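Local coordinates for DUF1881 domain-containing protein (Neurospora crassa, PDB 5Z6D) that is an abundant protein of the fungal fruiting body, of unsettled role, whose beta-gamma-crystallin domain has a calcium-binding site rendered inoperative by its interface with an Ig-like domain, at residues 136-148 against 157-169. The protein carries 1 engineered substitution. Residues are numbered along the deposited sequence; the frame is centred on the assembly and turned at random.
Sequences MPEGGPPVTTAVY and YIAVGSVYFEWNK
Trp-167 sets CG trans to its own backbone N (chi1 -170°), which lays the indole under the 137-140 turn. Met-136 is likewise extended at chi1 and chi2, then bends at chi3 (-66°) and brings SD to the indole edge, 3.9 Å from Trp-167 CE3. This is a Met-aromatic contact made in the ring plane. The Met-136 methyl CE rests on Phe-165 CB. One indole face receives the type II turn: Glu-138 CA stands 3.6 Å from the centroid of the six-membered ring, a CH-pi contact almost on the normal. Gly-139 CA makes a second CH-pi contact over the five-membered ring, 3.9 Å from its centroid and further off the normal. One water accepts from Trp-167 NE1 and donates to Glu-138 OE2; another links Trp-167 N to Gly-140 O.

Beyond the turn, strands 143-148 and 157-168 pair as an antiparallel hairpin. Val-143, Thr-145 and Val-147 each exchange two backbone bonds, with Phe-165, Val-163 and Gly-161 respectively. On one face Thr-144 OG1 meets the Tyr-164 ring at its edge, 3.2 Å from CD1. On the other, Val-147 CG1 meets Val-163 CG1, and strand 108-112 packs against Val-147.

A serine replacing Trp-167 would probably leave the turn without its aromatic floor and Glu-138 without its water bridge. In this Ig-like-domain hairpin, backbone bonds join the strands, whereas CH-pi and sulfur contacts and two waters hold the turn to Trp-167 without direct hydrogen bonds.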
loop_
_atom_site.group_PDB
_atom_site.type_symbol
_atom_site.label_atom_id
_atom_site.label_comp_id
_atom_site.label_asym_id
_atom_site.label_seq_id
_atom_site.Cartn_x
_atom_site.Cartn_y
_atom_site.Cartn_z
ATOM N N MET A 136 5.425 -1.520 -7.110
ATOM C CA MET A 136 6.313 -1.268 -8.242
ATOM C C MET A 136 7.603 -2.033 -8.109
ATOM O O MET A 136 8.372 -1.787 -7.188
ATOM C CB MET A 136 6.628 0.215 -8.375
ATOM C CG MET A 136 7.551 0.502 -9.561
ATOM S SD MET A 136 7.806 2.255 -9.890
ATOM C CE MET A 136 6.161 2.765 -10.404
ATOM N N PRO A 137 7.857 -2.943 -9.054
ATOM C CA PRO A 137 9.137 -3.656 -9.080
ATOM C C PRO A 137 10.292 -2.703 -9.358
ATOM O O PRO A 137 10.088 -1.626 -9.929
ATOM C CB PRO A 137 8.960 -4.659 -10.226
ATOM C CG PRO A 137 7.902 -4.059 -11.096
ATOM C CD PRO A 137 6.970 -3.346 -10.158
ATOM N N GLU A 138 11.493 -3.090 -8.942
ATOM C CA GLU A 138 12.682 -2.292 -9.206
ATOM C C GLU A 138 12.797 -2.092 -10.713
ATOM O O GLU A 138 12.680 -3.049 -11.478
ATOM C CB GLU A 138 13.926 -2.977 -8.630
ATOM C CG GLU A 138 15.209 -2.178 -8.752
ATOM C CD GLU A 138 15.899 -2.389 -10.078
ATOM O OE1 GLU A 138 15.668 -3.443 -10.709
ATOM O OE2 GLU A 138 16.668 -1.499 -10.493
ATOM N N GLY A 139 12.966 -0.841 -11.130
ATOM C CA GLY A 139 13.045 -0.505 -12.541
ATOM C C GLY A 139 11.751 -0.802 -13.273
ATOM O O GLY A 139 11.755 -1.074 -14.473
ATOM N N GLY A 140 10.638 -0.757 -12.547
ATOM C CA GLY A 140 9.350 -1.106 -13.113
ATOM C C GLY A 140 8.846 -0.053 -14.077
ATOM O O GLY A 140 9.401 1.041 -14.157
ATOM N N PRO A 141 7.786 -0.381 -14.822
ATOM C CA PRO A 141 7.199 0.628 -15.706
ATOM C C PRO A 141 6.544 1.739 -14.888
ATOM O O PRO A 141 6.105 1.481 -13.764
ATOM C CB PRO A 141 6.166 -0.168 -16.511
ATOM C CG PRO A 141 5.803 -1.313 -15.629
ATOM C CD PRO A 141 7.055 -1.660 -14.867
ATOM N N PRO A 142 6.503 2.965 -15.432
ATOM C CA PRO A 142 5.843 4.090 -14.754
ATOM C C PRO A 142 4.349 3.886 -14.757
ATOM O O PRO A 142 3.842 3.127 -15.584
ATOM C CB PRO A 142 6.234 5.301 -15.602
ATOM C CG PRO A 142 6.430 4.721 -16.960
ATOM C CD PRO A 142 7.020 3.346 -16.755
ATOM N N VAL A 143 3.650 4.540 -13.835
ATOM C CA VAL A 143 2.226 4.294 -13.649
ATOM C C VAL A 143 1.507 5.604 -13.419
ATOM O O VAL A 143 2.019 6.458 -12.726
ATOM C CB VAL A 143 1.979 3.342 -12.445
ATOM C CG1 VAL A 143 0.514 3.339 -12.034
ATOM C CG2 VAL A 143 2.452 1.941 -12.787
ATOM N N THR A 144 0.353 5.795 -14.056
ATOM C CA THR A 144 -0.512 6.925 -13.736
ATOM C C THR A 144 -1.768 6.408 -13.059
ATOM O O THR A 144 -2.392 5.460 -13.541
ATOM C CB THR A 144 -0.908 7.735 -14.978
ATOM O OG1 THR A 144 0.226 8.463 -15.449
ATOM C CG2 THR A 144 -2.006 8.741 -14.616
ATOM N N THR A 145 -2.128 7.026 -11.934
ATOM C CA THR A 145 -3.274 6.599 -11.144
ATOM C C THR A 145 -4.178 7.789 -10.857
ATOM O O THR A 145 -3.720 8.838 -10.408
ATOM C CB THR A 145 -2.827 5.941 -9.817
ATOM O OG1 THR A 145 -2.019 4.796 -10.115
ATOM C CG2 THR A 145 -4.025 5.510 -9.008
ATOM N N ALA A 146 -5.467 7.642 -11.141
ATOM C CA ALA A 146 -6.383 8.765 -10.960
ATOM C C ALA A 146 -6.570 9.075 -9.484
ATOM O O ALA A 146 -6.618 8.163 -8.657
ATOM C CB ALA A 146 -7.718 8.464 -11.612
ATOM N N VAL A 147 -6.679 10.361 -9.156
ATOM C CA VAL A 147 -6.957 10.755 -7.775
ATOM C C VAL A 147 -8.097 11.774 -7.696
ATOM O O VAL A 147 -8.331 12.563 -8.627
ATOM C CB VAL A 147 -5.718 11.356 -7.057
ATOM C CG1 VAL A 147 -4.595 10.319 -6.916
ATOM C CG2 VAL A 147 -5.218 12.583 -7.778
ATOM N N TYR A 148 -8.810 11.755 -6.571
ATOM C CA TYR A 148 -9.976 12.622 -6.384
ATOM C C TYR A 148 -9.963 13.131 -4.957
ATOM O O TYR A 148 -9.901 12.341 -4.017
ATOM C CB TYR A 148 -11.297 11.878 -6.659
ATOM C CG TYR A 148 -11.348 11.131 -7.982
ATOM C CD1 TYR A 148 -12.010 11.673 -9.083
ATOM C CD2 TYR A 148 -10.740 9.880 -8.127
ATOM C CE1 TYR A 148 -12.052 10.992 -10.296
ATOM C CE2 TYR A 148 -10.775 9.203 -9.333
ATOM C CZ TYR A 148 -11.430 9.759 -10.409
ATOM O OH TYR A 148 -11.463 9.076 -11.608
ATOM N N TYR A 157 -16.143 18.440 -4.577
ATOM C CA TYR A 157 -14.802 18.046 -4.987
ATOM C C TYR A 157 -13.857 19.237 -5.021
ATOM O O TYR A 157 -14.139 20.264 -5.637
ATOM C CB TYR A 157 -14.829 17.339 -6.344
ATOM C CG TYR A 157 -15.236 15.900 -6.202
ATOM C CD1 TYR A 157 -14.309 14.943 -5.816
ATOM C CD2 TYR A 157 -16.559 15.503 -6.394
ATOM C CE1 TYR A 157 -14.669 13.628 -5.653
ATOM C CE2 TYR A 157 -16.931 14.184 -6.238
ATOM C CZ TYR A 157 -15.982 13.250 -5.858
ATOM O OH TYR A 157 -16.328 11.930 -5.692
ATOM N N ILE A 158 -12.734 19.088 -4.331
ATOM C CA ILE A 158 -11.720 20.119 -4.309
ATOM C C ILE A 158 -10.918 20.000 -5.577
ATOM O O ILE A 158 -10.619 20.997 -6.239
ATOM C CB ILE A 158 -10.771 19.979 -3.121
ATOM C CG1 ILE A 158 -11.509 20.160 -1.802
ATOM C CG2 ILE A 158 -9.609 20.974 -3.230
ATOM C CD1 ILE A 158 -10.569 20.188 -0.631
ATOM N N ALA A 159 -10.564 18.769 -5.917
ATOM C CA ALA A 159 -9.728 18.598 -7.102
ATOM C C ALA A 159 -9.822 17.208 -7.660
ATOM O O ALA A 159 -10.057 16.261 -6.936
ATOM C CB ALA A 159 -8.282 18.920 -6.780
ATOM N N VAL A 160 -9.620 17.091 -8.958
ATOM C CA VAL A 160 -9.608 15.805 -9.618
ATOM C C VAL A 160 -8.388 15.801 -10.510
ATOM O O VAL A 160 -8.078 16.806 -11.135
ATOM C CB VAL A 160 -10.899 15.571 -10.414
ATOM C CG1 VAL A 160 -10.771 14.364 -11.315
ATOM C CG2 VAL A 160 -12.070 15.418 -9.453
ATOM N N GLY A 161 -7.640 14.706 -10.520
ATOM C CA GLY A 161 -6.478 14.646 -11.382
ATOM C C GLY A 161 -5.844 13.280 -11.334
ATOM O O GLY A 161 -6.536 12.266 -11.338
ATOM N N SER A 162 -4.521 13.252 -11.323
ATOM C CA SER A 162 -3.821 11.982 -11.258
ATOM C C SER A 162 -2.434 12.152 -10.675
ATOM O O SER A 162 -1.929 13.267 -10.542
ATOM C CB SER A 162 -3.732 11.342 -12.644
ATOM O OG SER A 162 -3.039 12.189 -13.541
ATOM N N VAL A 163 -1.847 11.022 -10.290
ATOM C CA VAL A 163 -0.481 10.983 -9.798
ATOM C C VAL A 163 0.309 10.078 -10.736
ATOM O O VAL A 163 -0.224 9.095 -11.258
ATOM C CB VAL A 163 -0.406 10.468 -8.333
ATOM C CG1 VAL A 163 -0.930 9.025 -8.218
ATOM C CG2 VAL A 163 1.018 10.584 -7.790
ATOM N N TYR A 164 1.570 10.431 -10.962
ATOM C CA TYR A 164 2.449 9.685 -11.838
ATOM C C TYR A 164 3.604 9.154 -10.997
ATOM O O TYR A 164 4.323 9.922 -10.371
ATOM C CB TYR A 164 2.941 10.591 -12.977
ATOM C CG TYR A 164 3.826 9.941 -14.024
ATOM C CD1 TYR A 164 3.299 9.080 -14.981
ATOM C CD2 TYR A 164 5.186 10.209 -14.069
ATOM C CE1 TYR A 164 4.104 8.500 -15.949
ATOM C CE2 TYR A 164 5.998 9.633 -15.030
ATOM C CZ TYR A 164 5.457 8.779 -15.964
ATOM O OH TYR A 164 6.269 8.205 -16.922
ATOM N N PHE A 165 3.731 7.837 -10.940
ATOM C CA PHE A 165 4.841 7.171 -10.256
ATOM C C PHE A 165 5.887 6.713 -11.248
ATOM O O PHE A 165 5.563 6.154 -12.295
ATOM C CB PHE A 165 4.365 5.949 -9.477
ATOM C CG PHE A 165 3.339 6.249 -8.423
ATOM C CD1 PHE A 165 3.658 7.018 -7.320
ATOM C CD2 PHE A 165 2.061 5.728 -8.531
ATOM C CE1 PHE A 165 2.709 7.275 -6.338
ATOM C CE2 PHE A 165 1.109 5.975 -7.551
ATOM C CZ PHE A 165 1.438 6.742 -6.455
ATOM N N GLU A 166 7.152 6.918 -10.914
ATOM C CA GLU A 166 8.196 6.382 -11.777
ATOM C C GLU A 166 9.345 5.873 -10.931
ATOM O O GLU A 166 9.568 6.356 -9.833
ATOM C CB GLU A 166 8.685 7.439 -12.784
ATOM C CG GLU A 166 9.459 8.593 -12.188
ATOM C CD GLU A 166 9.975 9.555 -13.252
ATOM O OE1 GLU A 166 9.594 9.400 -14.434
ATOM O OE2 GLU A 166 10.762 10.463 -12.909
ATOM N N TRP A 167 10.063 4.880 -11.438
ATOM C CA TRP A 167 11.232 4.393 -10.730
ATOM C C TRP A 167 12.412 5.326 -10.934
ATOM O O TRP A 167 12.726 5.714 -12.060
ATOM C CB TRP A 167 11.609 2.982 -11.185
ATOM C CG TRP A 167 12.656 2.391 -10.304
ATOM C CD1 TRP A 167 14.006 2.405 -10.511
ATOM C CD2 TRP A 167 12.447 1.733 -9.049
ATOM N NE1 TRP A 167 14.650 1.780 -9.468
ATOM C CE2 TRP A 167 13.715 1.355 -8.560
ATOM C CE3 TRP A 167 11.310 1.405 -8.304
ATOM C CZ2 TRP A 167 13.878 0.676 -7.351
ATOM C CZ3 TRP A 167 11.472 0.732 -7.105
ATOM C CH2 TRP A 167 12.749 0.375 -6.638
ATOM N N ASN A 168 13.049 5.688 -9.825
ATOM C CA ASN A 168 14.274 6.474 -9.824
ATOM C C ASN A 168 15.468 5.540 -9.693
ATOM O O ASN A 168 15.732 4.999 -8.604
ATOM C CB ASN A 168 14.267 7.492 -8.688
ATOM C CG ASN A 168 15.386 8.501 -8.809
ATOM O OD1 ASN A 168 16.560 8.140 -8.803
ATOM N ND2 ASN A 168 15.026 9.775 -8.922
ATOM N N LYS A 169 16.164 5.346 -10.812
ATOM C CA LYS A 169 17.264 4.391 -10.908
ATOM C C LYS A 169 18.470 4.853 -10.102
ATOM O O LYS A 169 19.202 4.038 -9.540
ATOM C CB LYS A 169 17.661 4.183 -12.374
ATOM C CG LYS A 169 16.481 4.090 -13.337
ATOM C CD LYS A 169 16.939 3.873 -14.770
ATOM C CE LYS A 169 17.931 4.944 -15.199
ATOM N NZ LYS A 169 17.378 6.326 -15.064
HETATM O O HOH W 1 17.306 0.925 -9.146
HETATM O O HOH W 2 9.130 3.937 -13.874
#